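Local coordinates for uncharacterized protein (Thermus thermophilus HB8, PDB 6SCE), which acts as a DNA nuclease of type III CRISPR defence that is switched on by binding cyclic oligoadenylate, at residues C8-D13 with Q51-L56; V23-A28 with K60-E65; P40-E45 with G580-G585. All coordinates share one frame; numbering follows the deposited sequence.

Interaction 1: residues C8-D13 with Q51-L56. With nucleotides of chain B.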
loop_
_atom_site.group_PDB
_atom_site.type_symbol
_atom_site.label_atom_id
_atom_site.label_comp_id
_atom_site.label_asym_id
_atom_site.label_seq_id
_atom_site.Cartn_x
_atom_site.Cartn_y
_atom_site.Cartn_z
ATOM N N CYS A 8 20.071 -13.448 -4.766
ATOM C CA CYS A 8 19.132 -12.312 -4.808
ATOM C C CYS A 8 17.700 -12.710 -4.496
ATOM O O CYS A 8 17.082 -13.491 -5.211
ATOM C CB CYS A 8 19.225 -11.708 -6.200
ATOM S SG CYS A 8 18.343 -10.147 -6.470
ATOM N N LEU A 9 17.140 -12.113 -3.459
ATOM C CA LEU A 9 15.717 -12.218 -3.214
ATOM C C LEU A 9 14.997 -11.532 -4.373
ATOM O O LEU A 9 15.380 -10.447 -4.812
ATOM C CB LEU A 9 15.352 -11.552 -1.888
ATOM C CG LEU A 9 16.018 -12.025 -0.603
ATOM C CD1 LEU A 9 15.442 -11.239 0.569
ATOM C CD2 LEU A 9 15.792 -13.519 -0.438
ATOM N N LEU A 10 13.970 -12.177 -4.895
ATOM C CA LEU A 10 13.240 -11.656 -6.043
ATOM C C LEU A 10 11.737 -11.599 -5.770
ATOM O O LEU A 10 11.069 -12.640 -5.676
ATOM C CB LEU A 10 13.532 -12.515 -7.274
ATOM C CG LEU A 10 12.933 -12.031 -8.585
ATOM C CD1 LEU A 10 13.503 -10.655 -8.942
ATOM C CD2 LEU A 10 13.153 -13.074 -9.681
ATOM N N GLY A 11 11.213 -10.388 -5.632
ATOM C CA GLY A 11 9.775 -10.159 -5.496
ATOM C C GLY A 11 9.151 -9.727 -6.801
ATOM O O GLY A 11 9.615 -10.095 -7.885
ATOM N N ASN A 12 8.079 -8.950 -6.715
ATOM C CA ASN A 12 7.369 -8.548 -7.891
ATOM C C ASN A 12 8.209 -7.752 -8.878
ATOM O O ASN A 12 8.109 -7.950 -10.091
ATOM C CB ASN A 12 6.126 -7.708 -7.536
ATOM C CG ASN A 12 5.019 -8.546 -6.952
ATOM O OD1 ASN A 12 4.938 -9.753 -7.220
ATOM N ND2 ASN A 12 4.215 -7.940 -6.090
ATOM N N ASP A 13 8.952 -6.782 -8.379
ATOM C CA ASP A 13 9.633 -5.867 -9.263
ATOM C C ASP A 13 11.076 -6.297 -9.601
ATOM O O ASP A 13 11.888 -6.463 -8.716
ATOM C CB ASP A 13 9.650 -4.450 -8.702
ATOM C CG ASP A 13 9.669 -3.438 -9.809
ATOM O OD1 ASP A 13 10.707 -3.344 -10.491
ATOM O OD2 ASP A 13 8.618 -2.790 -10.021
ATOM N N GLN A 51 9.704 -12.271 -16.594
ATOM C CA GLN A 51 10.213 -12.944 -17.797
ATOM C C GLN A 51 11.058 -12.003 -18.633
ATOM O O GLN A 51 12.044 -12.436 -19.205
ATOM C CB GLN A 51 9.091 -13.607 -18.623
ATOM C CG GLN A 51 8.445 -14.771 -17.881
ATOM C CD GLN A 51 9.467 -15.785 -17.346
ATOM O OE1 GLN A 51 10.366 -16.210 -18.072
ATOM N NE2 GLN A 51 9.350 -16.147 -16.062
ATOM N N ALA A 52 10.703 -10.721 -18.675
ATOM C CA ALA A 52 11.525 -9.729 -19.363
ATOM C C ALA A 52 12.904 -9.575 -18.697
ATOM O O ALA A 52 13.930 -9.428 -19.359
ATOM C CB ALA A 52 10.797 -8.412 -19.431
ATOM N N PHE A 53 12.936 -9.649 -17.376
ATOM C CA PHE A 53 14.164 -9.591 -16.645
ATOM C C PHE A 53 15.036 -10.817 -16.981
ATOM O O PHE A 53 16.237 -10.685 -17.246
ATOM C CB PHE A 53 13.858 -9.525 -15.149
ATOM C CG PHE A 53 15.059 -9.618 -14.251
ATOM C CD1 PHE A 53 16.165 -8.815 -14.443
ATOM C CD2 PHE A 53 15.055 -10.493 -13.169
ATOM C CE1 PHE A 53 17.266 -8.903 -13.606
ATOM C CE2 PHE A 53 16.122 -10.535 -12.300
ATOM C CZ PHE A 53 17.240 -9.745 -12.519
ATOM N N PHE A 54 14.432 -11.986 -16.999
ATOM C CA PHE A 54 15.161 -13.204 -17.334
ATOM C C PHE A 54 15.692 -13.204 -18.782
ATOM O O PHE A 54 16.804 -13.653 -19.025
ATOM C CB PHE A 54 14.314 -14.454 -17.079
ATOM C CG PHE A 54 14.043 -14.727 -15.618
ATOM C CD1 PHE A 54 14.826 -14.162 -14.619
ATOM C CD2 PHE A 54 12.999 -15.574 -15.239
ATOM C CE1 PHE A 54 14.578 -14.421 -13.275
ATOM C CE2 PHE A 54 12.764 -15.823 -13.897
ATOM C CZ PHE A 54 13.558 -15.249 -12.927
ATOM N N ARG A 55 14.940 -12.607 -19.687
ATOM C CA ARG A 55 15.411 -12.361 -21.054
ATOM C C ARG A 55 16.636 -11.454 -21.093
ATOM O O ARG A 55 17.586 -11.719 -21.819
ATOM C CB ARG A 55 14.259 -11.786 -21.906
ATOM C CG ARG A 55 14.618 -11.437 -23.333
ATOM C CD ARG A 55 13.452 -10.732 -24.022
ATOM N NE ARG A 55 13.825 -10.196 -25.337
ATOM C CZ ARG A 55 12.985 -9.596 -26.181
ATOM N NH1 ARG A 55 13.434 -9.156 -27.349
ATOM N NH2 ARG A 55 11.704 -9.423 -25.862
ATOM N N LEU A 56 16.629 -10.387 -20.307
ATOM C CA LEU A 56 17.773 -9.537 -20.182
ATOM C C LEU A 56 18.969 -10.293 -19.606
ATOM O O LEU A 56 20.087 -10.194 -20.139
ATOM C CB LEU A 56 17.431 -8.325 -19.313
ATOM C CG LEU A 56 18.539 -7.366 -18.949
ATOM C CD1 LEU A 56 19.217 -6.800 -20.184
ATOM C CD2 LEU A 56 17.979 -6.231 -18.103
ATOM P P A B 2 9.669 -6.274 -4.571
ATOM O OP1 A B 2 8.702 -6.000 -5.678
ATOM O OP2 A B 2 10.868 -7.166 -4.761
ATOM O "O5'" A B 2 10.210 -4.852 -4.063
ATOM C "C5'" A B 2 11.339 -4.829 -3.160
ATOM C "C4'" A B 2 11.708 -3.398 -2.860
ATOM O "O4'" A B 2 12.205 -2.784 -4.080
ATOM C "C3'" A B 2 10.579 -2.508 -2.356
ATOM O "O3'" A B 2 11.026 -1.648 -1.308
ATOM C "C2'" A B 2 10.226 -1.669 -3.581
ATOM O "O2'" A B 2 9.721 -0.398 -3.235
ATOM C "C1'" A B 2 11.586 -1.537 -4.252
ATOM N N9 A B 2 11.545 -1.193 -5.660
ATOM C C8 A B 2 10.492 -1.349 -6.532
ATOM N N7 A B 2 10.756 -0.877 -7.724
ATOM C C5 A B 2 12.042 -0.365 -7.630
ATOM C C6 A B 2 12.879 0.284 -8.558
ATOM N N6 A B 2 12.502 0.611 -9.792
ATOM N N1 A B 2 14.122 0.622 -8.139
ATOM C C2 A B 2 14.451 0.380 -6.863
ATOM N N3 A B 2 13.745 -0.210 -5.898
ATOM C C4 A B 2 12.533 -0.555 -6.354
ATOM P P A B 1 7.099 -5.918 2.259
ATOM O OP1 A B 1 7.733 -6.683 3.380
ATOM O OP2 A B 1 7.373 -4.430 2.201
ATOM O "O5'" A B 1 7.562 -6.631 0.909
ATOM C "C5'" A B 1 7.586 -5.933 -0.334
ATOM C "C4'" A B 1 7.373 -6.938 -1.440
ATOM O "O4'" A B 1 5.986 -7.368 -1.437
ATOM C "C3'" A B 1 7.666 -6.378 -2.836
ATOM O "O3'" A B 1 8.972 -6.822 -3.226
ATOM C "C2'" A B 1 6.523 -6.958 -3.683
ATOM O "O2'" A B 1 6.858 -8.229 -4.198
ATOM C "C1'" A B 1 5.386 -7.062 -2.675
ATOM N N9 A B 1 4.599 -5.838 -2.510
ATOM C C8 A B 1 4.230 -5.270 -1.323
ATOM N N7 A B 1 3.517 -4.186 -1.493
ATOM C C5 A B 1 3.395 -4.049 -2.865
ATOM C C6 A B 1 2.751 -3.089 -3.669
ATOM N N6 A B 1 2.094 -2.044 -3.173
ATOM N N1 A B 1 2.819 -3.249 -5.013
ATOM C C2 A B 1 3.499 -4.302 -5.492
ATOM N N3 A B 1 4.154 -5.255 -4.830
ATOM C C4 A B 1 4.064 -5.067 -3.504
#
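The rings of Phe53 and Phe54 receive one methyl each of Leu10. Leu10 CD2 lies 3.9 Å from CZ of Phe54 and Leu10 CD1 lies 4.3 Å from CE2 of Phe53, and both methyls approach their rings obliquely. Other residues hold the two rings as well: Phe54 stacks with Tyr64, while Phe53 meets Phe36 with the planes at about 70°. Leu10 carries CG anti to its own N (chi1 -175°), which sends the fork of CD1 and CD2 out against the helix, and Leu10 and Phe54 reach for each other from opposite directions. All three residues are buried, and the contact is wholly apolar. Strand 5-10 is the first strand of the parallel part of a Rossmann-like sheet, whose order 3-2-1-4-5 suits a CARF domain, and helix 44-59 packs on one side of it. Directly after Leu10 the strand ends in a loop that binds the nucleotide. Gly11 has no side chain, so its CA can approach OP2 of A2 of chain B to 3.3 Å. The N-H of Asn12 then gives a nearly straight bond (169°) of 2.9 Å to O2' of A1 of chain B, and the N-H of Asp13 reaches OP1 of A2 at 2.8 Å. The Asn12 side chain also bonds to the base, ND2 to N3 of A1 at 3.0 Å. Its OD1 accepts from the backbone N of Trp42, which fixes the rotation of the amide so that ND2 faces the adenine. A second shell steadies the loop: Asp13 OD1 accepts from Ala15 N at the start of the next helix and bonds with Tyr147 OH, and Arg50, on the same helix as Phe53 and Phe54, binds Gly11 O through NH2.

Interaction 2: residues V23-A28 with K60-E65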
loop_
_atom_site.group_PDB
_atom_site.type_symbol
_atom_site.label_atom_id
_atom_site.label_comp_id
_atom_site.label_asym_id
_atom_site.label_seq_id
_atom_site.Cartn_x
_atom_site.Cartn_y
_atom_site.Cartn_z
ATOM N N VAL A 23 25.464 -3.496 -9.854
ATOM C CA VAL A 23 26.399 -3.153 -8.795
ATOM C C VAL A 23 27.503 -4.209 -8.680
ATOM O O VAL A 23 28.715 -3.874 -8.654
ATOM C CB VAL A 23 25.680 -3.006 -7.445
ATOM C CG1 VAL A 23 26.653 -2.890 -6.276
ATOM C CG2 VAL A 23 24.709 -1.848 -7.468
ATOM N N VAL A 24 27.106 -5.474 -8.646
ATOM C CA VAL A 24 28.077 -6.563 -8.541
ATOM C C VAL A 24 29.031 -6.569 -9.748
ATOM O O VAL A 24 30.265 -6.663 -9.600
ATOM C CB VAL A 24 27.370 -7.921 -8.439
ATOM C CG1 VAL A 24 28.398 -9.049 -8.382
ATOM C CG2 VAL A 24 26.525 -7.964 -7.174
ATOM N N GLU A 25 28.455 -6.487 -10.938
ATOM C CA GLU A 25 29.259 -6.473 -12.158
ATOM C C GLU A 25 30.248 -5.324 -12.187
ATOM O O GLU A 25 31.380 -5.528 -12.619
ATOM C CB GLU A 25 28.390 -6.469 -13.419
ATOM C CG GLU A 25 27.651 -7.760 -13.637
ATOM C CD GLU A 25 26.807 -7.776 -14.902
ATOM O OE1 GLU A 25 26.310 -6.709 -15.330
ATOM O OE2 GLU A 25 26.592 -8.872 -15.444
ATOM N N ARG A 26 29.858 -4.137 -11.742
ATOM C CA ARG A 26 30.759 -2.988 -11.747
ATOM C C ARG A 26 31.923 -3.209 -10.786
ATOM O O ARG A 26 33.060 -2.865 -11.096
ATOM C CB ARG A 26 30.030 -1.701 -11.358
ATOM C CG ARG A 26 30.855 -0.436 -11.601
ATOM C CD ARG A 26 30.230 0.786 -10.958
ATOM N NE ARG A 26 30.936 1.999 -11.351
ATOM C CZ ARG A 26 31.004 3.105 -10.623
ATOM N NH1 ARG A 26 30.403 3.172 -9.445
ATOM N NH2 ARG A 26 31.687 4.144 -11.082
ATOM N N GLU A 27 31.631 -3.767 -9.611
ATOM C CA GLU A 27 32.663 -3.946 -8.596
ATOM C C GLU A 27 33.523 -5.184 -8.794
ATOM O O GLU A 27 34.743 -5.125 -8.578
ATOM C CB GLU A 27 32.087 -3.988 -7.193
ATOM C CG GLU A 27 33.195 -3.965 -6.138
ATOM C CD GLU A 27 32.825 -3.241 -4.855
ATOM O OE1 GLU A 27 32.081 -2.255 -4.927
ATOM O OE2 GLU A 27 33.297 -3.659 -3.769
ATOM N N ALA A 28 32.901 -6.284 -9.204
ATOM C CA ALA A 28 33.558 -7.579 -9.214
ATOM C C ALA A 28 33.715 -8.182 -10.592
ATOM O O ALA A 28 34.281 -9.254 -10.712
ATOM C CB ALA A 28 32.781 -8.538 -8.352
ATOM N N LYS A 60 22.574 -10.839 -21.337
ATOM C CA LYS A 60 23.762 -10.450 -20.650
ATOM C C LYS A 60 24.760 -11.614 -20.496
ATOM O O LYS A 60 25.846 -11.417 -19.953
ATOM C CB LYS A 60 23.421 -9.866 -19.274
ATOM C CG LYS A 60 22.803 -8.471 -19.356
ATOM C CD LYS A 60 22.359 -7.944 -17.994
ATOM C CE LYS A 60 23.486 -7.896 -16.994
ATOM N NZ LYS A 60 24.643 -7.056 -17.413
ATOM N N GLY A 61 24.385 -12.803 -20.945
ATOM C CA GLY A 61 25.219 -13.987 -20.776
ATOM C C GLY A 61 25.272 -14.477 -19.342
ATOM O O GLY A 61 26.221 -15.159 -18.949
ATOM N N VAL A 62 24.259 -14.127 -18.547
ATOM C CA VAL A 62 24.239 -14.510 -17.138
ATOM C C VAL A 62 23.339 -15.711 -16.973
ATOM O O VAL A 62 22.111 -15.640 -17.191
ATOM C CB VAL A 62 23.785 -13.349 -16.231
ATOM C CG1 VAL A 62 23.716 -13.765 -14.763
ATOM C CG2 VAL A 62 24.742 -12.183 -16.373
ATOM N N LEU A 63 23.946 -16.841 -16.619
ATOM C CA LEU A 63 23.176 -18.032 -16.288
ATOM C C LEU A 63 22.428 -17.787 -14.961
ATOM O O LEU A 63 22.997 -17.214 -14.069
ATOM C CB LEU A 63 24.115 -19.217 -16.118
ATOM C CG LEU A 63 24.887 -19.622 -17.388
ATOM C CD1 LEU A 63 25.945 -20.668 -17.052
ATOM C CD2 LEU A 63 23.890 -20.136 -18.421
ATOM N N TYR A 64 21.186 -18.214 -14.848
ATOM C CA TYR A 64 20.443 -18.006 -13.607
ATOM C C TYR A 64 19.620 -19.244 -13.265
ATOM O O TYR A 64 19.327 -20.077 -14.115
ATOM C CB TYR A 64 19.523 -16.759 -13.707
ATOM C CG TYR A 64 18.417 -16.924 -14.732
ATOM C CD1 TYR A 64 18.634 -16.605 -16.051
ATOM C CD2 TYR A 64 17.180 -17.456 -14.385
ATOM C CE1 TYR A 64 17.665 -16.806 -16.994
ATOM C CE2 TYR A 64 16.200 -17.665 -15.338
ATOM C CZ TYR A 64 16.455 -17.327 -16.625
ATOM O OH TYR A 64 15.525 -17.503 -17.580
ATOM N N GLU A 65 19.224 -19.326 -12.010
ATOM C CA GLU A 65 18.260 -20.316 -11.570
ATOM C C GLU A 65 17.391 -19.704 -10.494
ATOM O O GLU A 65 17.778 -18.696 -9.922
ATOM C CB GLU A 65 18.964 -21.552 -11.032
ATOM C CG GLU A 65 19.920 -21.284 -9.902
ATOM C CD GLU A 65 20.788 -22.495 -9.606
ATOM O OE1 GLU A 65 20.236 -23.512 -9.120
ATOM O OE2 GLU A 65 22.004 -22.439 -9.875
HETATM O O HOH W 1 26.710 -9.238 -18.199
#
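Glu25 meets Lys60 and Val62 through its carboxylate, and its path there starts at a CB already directed at segment 60-65. CG stands anti to the carbonyl carbon (chi1 -69°), and the chain runs extended to CD of Glu25, 3.4 Å from NZ of Lys60. Glu25 OE1 takes the salt bridge, accepting from Lys60 NZ at 2.7 Å on its syn lone pair. In the fold, this joins two neighbouring beta-alpha-beta crossovers: helix 15-28 links strands 5-10 and 33-38, and helix 44-59 links 33-38 and 64-67. Gly61, with its positive phi of 72°, ends the second helix in a Schellman motif; Val62 follows and rests on Ala34 of strand 33-38. Glu25 OE2 lies 3.9 Å from CG2 of Val62 and receives a hydrogen bond of 2.8 Å from a water. That water also donates to Lys60 O and accepts, at 3.1 Å, from Lys60 NZ, so it ties both ends of the lysine to the carboxylate. Lys60 bends at chi3 and chi4 to bring its amine round, and its side chain also rests on Tyr18 and Leu21 of helix 15-28.

Interaction 3: residues P40-E45 with G580-G585; sequences PAWNEE and GVEARG. With nucleotides of chain B.
Trp42 and Val581, from opposite ends of a chain of 638 residues, meet beside two nucleotides of the bound ligand. CG2 of Val581 touches CZ3 of Trp42 at 3.4 Å, arriving at the edge of the indole near its plane. One face of that indole belongs to A1 of chain B: CH2 of Trp42 is 3.3 Å from N9 of A1, and the adenine plane is inclined to the indole by only about 17°. C1' of A1 sits over the same ring system, offset toward its rim. Arg634 adds a cation-pi contact to the indole. In Val581, chi1 of 72° places CG1 between the backbone N and the carbonyl carbon, 3.5 Å from C2 of A4 of chain B, and turns CG2 to the indole. Glu582 continues along that second base, its CG 3.6 Å from C6 of A4. The bend at chi2 leaves its OE2 4.2 Å from CH2 of Trp42, and the charge of this oxygen is met by a salt bridge to Arg634. A type I turn, closed by Ala583 N to Gly580 O at 3.0 Å, presents both residues between helix 561-579 and strand 584-592. The phosphodiester linkage is consistent with a cyclic ligand: O3' of A4 lies 1.6 Å from P of A1. This is part of the cyclic oligoadenylate site, where the loop after the second strand of a CARF domain faces the C-terminal domain, probably the nuclease.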
loop_
_atom_site.group_PDB
_atom_site.type_symbol
_atom_site.label_atom_id
_atom_site.label_comp_id
_atom_site.label_asym_id
_atom_site.label_seq_id
_atom_site.Cartn_x
_atom_site.Cartn_y
_atom_site.Cartn_z
ATOM N N PRO A 40 6.240 -15.923 -5.627
ATOM C CA PRO A 40 5.293 -15.904 -6.736
ATOM C C PRO A 40 4.888 -14.497 -7.085
ATOM O O PRO A 40 4.629 -13.696 -6.187
ATOM C CB PRO A 40 4.102 -16.728 -6.192
ATOM C CG PRO A 40 4.748 -17.660 -5.205
ATOM C CD PRO A 40 5.747 -16.754 -4.507
ATOM N N ALA A 41 4.890 -14.168 -8.371
ATOM C CA ALA A 41 4.438 -12.860 -8.824
ATOM C C ALA A 41 2.994 -12.617 -8.432
ATOM O O ALA A 41 2.176 -13.502 -8.562
ATOM C CB ALA A 41 4.602 -12.735 -10.331
ATOM N N TRP A 42 2.674 -11.414 -7.964
ATOM C CA TRP A 42 1.316 -11.125 -7.476
ATOM C C TRP A 42 0.272 -11.070 -8.587
ATOM O O TRP A 42 -0.908 -11.234 -8.322
ATOM C CB TRP A 42 1.282 -9.801 -6.713
ATOM C CG TRP A 42 1.777 -9.883 -5.327
ATOM C CD1 TRP A 42 2.464 -10.900 -4.745
ATOM C CD2 TRP A 42 1.643 -8.868 -4.331
ATOM N NE1 TRP A 42 2.768 -10.574 -3.437
ATOM C CE2 TRP A 42 2.253 -9.341 -3.163
ATOM C CE3 TRP A 42 1.052 -7.605 -4.327
ATOM C CZ2 TRP A 42 2.298 -8.597 -1.997
ATOM C CZ3 TRP A 42 1.107 -6.861 -3.167
ATOM C CH2 TRP A 42 1.716 -7.366 -2.024
ATOM N N ASN A 43 0.691 -10.825 -9.822
ATOM C CA ASN A 43 -0.254 -10.774 -10.942
ATOM C C ASN A 43 0.487 -11.085 -12.230
ATOM O O ASN A 43 1.724 -11.225 -12.236
ATOM C CB ASN A 43 -0.997 -9.424 -10.994
ATOM C CG ASN A 43 -0.070 -8.235 -11.233
ATOM O OD1 ASN A 43 0.939 -8.350 -11.910
ATOM N ND2 ASN A 43 -0.433 -7.086 -10.707
ATOM N N GLU A 44 -0.265 -11.176 -13.319
ATOM C CA GLU A 44 0.292 -11.542 -14.620
ATOM C C GLU A 44 1.261 -10.526 -15.174
ATOM O O GLU A 44 2.224 -10.890 -15.863
ATOM C CB GLU A 44 -0.858 -11.742 -15.652
ATOM N N GLU A 45 0.989 -9.248 -14.943
ATOM C CA GLU A 45 1.902 -8.209 -15.393
ATOM C C GLU A 45 3.290 -8.322 -14.737
ATOM O O GLU A 45 4.313 -8.199 -15.409
ATOM C CB GLU A 45 1.272 -6.823 -15.210
ATOM C CG GLU A 45 0.162 -6.637 -16.241
ATOM C CD GLU A 45 -0.585 -5.334 -16.117
ATOM O OE1 GLU A 45 -0.720 -4.838 -14.987
ATOM O OE2 GLU A 45 -1.064 -4.835 -17.164
ATOM N N GLY A 580 -5.797 -0.305 1.629
ATOM C CA GLY A 580 -4.483 -0.927 1.685
ATOM C C GLY A 580 -4.338 -2.036 0.671
ATOM O O GLY A 580 -5.276 -2.366 -0.099
ATOM N N VAL A 581 -3.140 -2.590 0.630
ATOM C CA VAL A 581 -2.778 -3.548 -0.396
ATOM C C VAL A 581 -3.620 -4.822 -0.340
ATOM O O VAL A 581 -3.811 -5.465 -1.365
ATOM C CB VAL A 581 -1.244 -3.837 -0.385
ATOM C CG1 VAL A 581 -0.809 -4.674 0.809
ATOM C CG2 VAL A 581 -0.812 -4.471 -1.663
ATOM N N GLU A 582 -4.097 -5.193 0.843
ATOM C CA GLU A 582 -4.876 -6.416 0.973
ATOM C C GLU A 582 -6.374 -6.102 1.018
ATOM O O GLU A 582 -7.181 -7.009 1.222
ATOM C CB GLU A 582 -4.437 -7.228 2.176
ATOM C CG GLU A 582 -2.998 -7.756 2.053
ATOM C CD GLU A 582 -2.785 -8.498 0.761
ATOM O OE1 GLU A 582 -3.637 -9.377 0.444
ATOM O OE2 GLU A 582 -1.828 -8.175 0.034
ATOM N N ALA A 583 -6.744 -4.830 0.850
ATOM C CA ALA A 583 -8.140 -4.441 0.988
ATOM C C ALA A 583 -8.934 -4.873 -0.249
ATOM O O ALA A 583 -8.381 -5.089 -1.336
ATOM C CB ALA A 583 -8.255 -2.935 1.207
ATOM N N ARG A 584 -10.247 -4.987 -0.085
ATOM C CA ARG A 584 -11.105 -5.335 -1.208
ATOM C C ARG A 584 -12.360 -4.485 -1.193
ATOM O O ARG A 584 -12.680 -3.849 -0.194
ATOM C CB ARG A 584 -11.518 -6.812 -1.144
ATOM C CG ARG A 584 -10.372 -7.809 -1.107
ATOM C CD ARG A 584 -9.611 -7.881 -2.415
ATOM N NE ARG A 584 -8.477 -8.801 -2.280
ATOM C CZ ARG A 584 -8.547 -10.129 -2.401
ATOM N NH1 ARG A 584 -9.699 -10.743 -2.704
ATOM N NH2 ARG A 584 -7.444 -10.861 -2.223
ATOM N N GLY A 585 -13.066 -4.493 -2.316
ATOM C CA GLY A 585 -14.331 -3.774 -2.414
ATOM C C GLY A 585 -15.419 -4.798 -2.717
ATOM O O GLY A 585 -15.253 -5.623 -3.603
ATOM P P A B 1 7.099 -5.918 2.259
ATOM O OP1 A B 1 7.733 -6.683 3.380
ATOM O OP2 A B 1 7.373 -4.430 2.201
ATOM O "O5'" A B 1 7.562 -6.631 0.909
ATOM C "C5'" A B 1 7.586 -5.933 -0.334
ATOM C "C4'" A B 1 7.373 -6.938 -1.440
ATOM O "O4'" A B 1 5.986 -7.368 -1.437
ATOM C "C3'" A B 1 7.666 -6.378 -2.836
ATOM O "O3'" A B 1 8.972 -6.822 -3.226
ATOM C "C2'" A B 1 6.523 -6.958 -3.683
ATOM O "O2'" A B 1 6.858 -8.229 -4.198
ATOM C "C1'" A B 1 5.386 -7.062 -2.675
ATOM N N9 A B 1 4.599 -5.838 -2.510
ATOM C C8 A B 1 4.230 -5.270 -1.323
ATOM N N7 A B 1 3.517 -4.186 -1.493
ATOM C C5 A B 1 3.395 -4.049 -2.865
ATOM C C6 A B 1 2.751 -3.089 -3.669
ATOM N N6 A B 1 2.094 -2.044 -3.173
ATOM N N1 A B 1 2.819 -3.249 -5.013
ATOM C C2 A B 1 3.499 -4.302 -5.492
ATOM N N3 A B 1 4.154 -5.255 -4.830
ATOM C C4 A B 1 4.064 -5.067 -3.504
ATOM P P A B 4 4.866 -1.031 3.157
ATOM O OP1 A B 4 4.242 -1.203 1.814
ATOM O OP2 A B 4 4.121 -0.274 4.223
ATOM O "O5'" A B 4 5.273 -2.477 3.701
ATOM C "C5'" A B 4 4.229 -3.318 4.215
ATOM C "C4'" A B 4 4.655 -4.756 4.043
ATOM O "O4'" A B 4 3.790 -5.618 4.838
ATOM C "C3'" A B 4 4.543 -5.246 2.606
ATOM O "O3'" A B 4 5.525 -6.205 2.224
ATOM C "C2'" A B 4 3.171 -5.925 2.632
ATOM O "O2'" A B 4 2.987 -6.826 1.564
ATOM C "C1'" A B 4 3.250 -6.601 3.989
ATOM N N9 A B 4 1.977 -7.073 4.516
ATOM C C8 A B 4 1.756 -8.342 4.988
ATOM N N7 A B 4 0.516 -8.539 5.355
ATOM C C5 A B 4 -0.133 -7.340 5.076
ATOM C C6 A B 4 -1.470 -6.918 5.233
ATOM N N6 A B 4 -2.457 -7.692 5.697
ATOM N N1 A B 4 -1.775 -5.658 4.830
ATOM C C2 A B 4 -0.795 -4.890 4.333
ATOM N N3 A B 4 0.500 -5.171 4.160
ATOM C C4 A B 4 0.771 -6.422 4.557
#

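Overall arrangement
Interactions 1 and 2 belong to the same CARF sheet and alternate along the chain, pairing strand 5-10 with helix 44-59, and helix 15-28 with the turn between helix 44-59 and strand 64-67. They touch where CB of Phe54 lies 3.3 Å from OH of Tyr64. Interaction 1 is buried and apolar, whereas interaction 2, farther from the chain centre and from the ligand, relies on charge and water. Interaction 3, nearest the centre yet only partly buried like interaction 2, joins that domain to the C-terminal one by aromatic and aliphatic contacts around nucleotides. It uses the loop leading into helix 44-59, the helix of interaction 1, and the ligand touches both the strand-end loop and residues 580-585.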